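Local coordinates for protein purine nucleoside phosphorylase YlmD (Geobacillus stearothermophilus, PDB 6T1B) that splits adenosine, inosine and S-methyl-5'-thioadenosine with phosphate into free base and ribose 1-phosphate or methylthioribose 1-phosphate, and also deaminates adenosine, using a catalytic zinc ion, at residues A[127-132]-A[152-157]. Numbering follows the deposited sequence.
Sequences VPIYFV and GIAGHM
F131 and I129 on strand 127-132 meet M157 and A154 on helix 153-157, the two short axes running almost parallel, 12° apart and 10.4 Å at closest approach. The CA atoms of I129 and A154 are the nearest across the two segments, 7.4 Å apart. No hydrogen bond crosses, and the contact buries 199 Å². Alternation along the strand turns I129 and F131 toward the helix and Y130 to the other face, where its OH bonds to G27 O. M157 lies over one face of F131: its CG stands 3.5 Å from the centroid of the F131 ring and 4° off the normal, a CH-pi contact over the middle of the face, while M157 CB meets F131 CZ at 3.6 Å. CG anti to the backbone N (chi1 -174°) brings the M157 chain across that face, and bends at the next two torsions keep CE near the CD1-CE1 side. M157 SD lies farther above the same ring, 4.8 Å from its centroid, in a Met-aromatic contact. One turn earlier on the helix, and two residues back along the strand, I129 CD1 meets A154 CB at 3.9 Å, methyl against methyl. Helix 219-229 flanks the seam, with N223 touching both I129 and A154. This is helix-on-sheet packing: helix 153-163 covers a central strand of a mixed sheet, and I129 lies about 8 Å, side chain to side chain, from H143, a ligand of the catalytic zinc.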
loop_
_atom_site.group_PDB
_atom_site.type_symbol
_atom_site.label_atom_id
_atom_site.label_comp_id
_atom_site.label_asym_id
_atom_site.label_seq_id
_atom_site.Cartn_x
_atom_site.Cartn_y
_atom_site.Cartn_z
ATOM N N VAL A 127 -4.012 0.560 -4.463
ATOM C CA VAL A 127 -2.778 -0.184 -4.657
ATOM C C VAL A 127 -1.757 0.096 -3.562
ATOM O O VAL A 127 -1.339 1.250 -3.381
ATOM C CB VAL A 127 -2.153 0.117 -6.035
ATOM C CG1 VAL A 127 -0.904 -0.728 -6.223
ATOM C CG2 VAL A 127 -3.157 -0.120 -7.132
ATOM N N PRO A 128 -1.325 -0.930 -2.810
ATOM C CA PRO A 128 -0.194 -0.744 -1.884
ATOM C C PRO A 128 1.111 -0.970 -2.632
ATOM O O PRO A 128 1.315 -2.034 -3.239
ATOM C CB PRO A 128 -0.440 -1.810 -0.806
ATOM C CG PRO A 128 -1.187 -2.906 -1.496
ATOM C CD PRO A 128 -1.855 -2.312 -2.744
ATOM N N ILE A 129 1.991 0.015 -2.609
ATOM C CA ILE A 129 3.256 -0.068 -3.332
ATOM C C ILE A 129 4.371 -0.077 -2.292
ATOM O O ILE A 129 4.559 0.902 -1.560
ATOM C CB ILE A 129 3.431 1.077 -4.341
ATOM C CG1 ILE A 129 2.220 1.260 -5.245
ATOM C CG2 ILE A 129 4.666 0.770 -5.189
ATOM C CD1 ILE A 129 2.346 2.442 -6.160
ATOM N N TYR A 130 5.081 -1.202 -2.199
ATOM C CA TYR A 130 6.164 -1.385 -1.254
ATOM C C TYR A 130 7.491 -1.176 -1.975
ATOM O O TYR A 130 7.703 -1.726 -3.059
ATOM C CB TYR A 130 6.162 -2.821 -0.710
ATOM C CG TYR A 130 4.882 -3.318 -0.035
ATOM C CD1 TYR A 130 3.747 -3.616 -0.782
ATOM C CD2 TYR A 130 4.841 -3.556 1.337
ATOM C CE1 TYR A 130 2.590 -4.102 -0.173
ATOM C CE2 TYR A 130 3.709 -4.034 1.943
ATOM C CZ TYR A 130 2.576 -4.300 1.184
ATOM O OH TYR A 130 1.433 -4.820 1.775
ATOM N N PHE A 131 8.411 -0.437 -1.336
ATOM C CA PHE A 131 9.702 -0.118 -1.912
ATOM C C PHE A 131 10.810 -0.567 -0.963
ATOM O O PHE A 131 10.682 -0.407 0.262
ATOM C CB PHE A 131 9.853 1.393 -2.083
ATOM C CG PHE A 131 8.867 2.042 -3.010
ATOM C CD1 PHE A 131 7.581 2.335 -2.608
ATOM C CD2 PHE A 131 9.251 2.433 -4.271
ATOM C CE1 PHE A 131 6.722 2.985 -3.474
ATOM C CE2 PHE A 131 8.387 3.063 -5.133
ATOM C CZ PHE A 131 7.133 3.348 -4.731
ATOM N N VAL A 132 11.902 -1.059 -1.517
ATOM C CA VAL A 132 13.063 -1.371 -0.709
ATOM C C VAL A 132 14.298 -1.091 -1.538
ATOM O O VAL A 132 14.343 -1.367 -2.740
ATOM C CB VAL A 132 13.030 -2.827 -0.189
ATOM C CG1 VAL A 132 13.111 -3.840 -1.301
ATOM C CG2 VAL A 132 14.109 -3.050 0.872
ATOM N N GLY A 152 1.039 10.713 -9.777
ATOM C CA GLY A 152 2.386 10.199 -9.915
ATOM C C GLY A 152 3.059 9.795 -8.621
ATOM O O GLY A 152 4.284 9.914 -8.502
ATOM N N ILE A 153 2.313 9.280 -7.645
ATOM C CA ILE A 153 2.926 8.993 -6.351
ATOM C C ILE A 153 4.048 7.965 -6.475
ATOM O O ILE A 153 5.070 8.058 -5.787
ATOM C CB ILE A 153 1.860 8.595 -5.313
ATOM C CG1 ILE A 153 2.474 8.653 -3.928
ATOM C CG2 ILE A 153 1.240 7.246 -5.610
ATOM C CD1 ILE A 153 1.511 8.437 -2.783
ATOM N N ALA A 154 3.870 6.958 -7.331
ATOM C CA ALA A 154 4.883 5.912 -7.436
ATOM C C ALA A 154 6.211 6.488 -7.915
ATOM O O ALA A 154 7.272 6.207 -7.346
ATOM C CB ALA A 154 4.401 4.825 -8.391
ATOM N N GLY A 155 6.180 7.284 -8.982
ATOM C CA GLY A 155 7.402 7.896 -9.466
ATOM C C GLY A 155 7.949 8.951 -8.525
ATOM O O GLY A 155 9.157 9.216 -8.516
ATOM N N HIS A 156 7.076 9.592 -7.746
ATOM C CA HIS A 156 7.527 10.573 -6.763
ATOM C C HIS A 156 8.402 9.911 -5.704
ATOM O O HIS A 156 9.425 10.479 -5.306
ATOM C CB HIS A 156 6.303 11.255 -6.146
ATOM C CG HIS A 156 6.615 12.422 -5.259
ATOM N ND1 HIS A 156 7.590 13.353 -5.546
ATOM C CD2 HIS A 156 6.035 12.836 -4.108
ATOM C CE1 HIS A 156 7.618 14.268 -4.592
ATOM N NE2 HIS A 156 6.690 13.973 -3.703
ATOM N N MET A 157 8.051 8.695 -5.273
ATOM C CA MET A 157 8.907 7.999 -4.311
ATOM C C MET A 157 10.296 7.791 -4.911
ATOM O O MET A 157 11.328 8.065 -4.272
ATOM C CB MET A 157 8.300 6.637 -3.961
ATOM C CG MET A 157 9.051 5.893 -2.861
ATOM S SD MET A 157 8.810 6.534 -1.192
ATOM C CE MET A 157 7.120 5.976 -0.857
#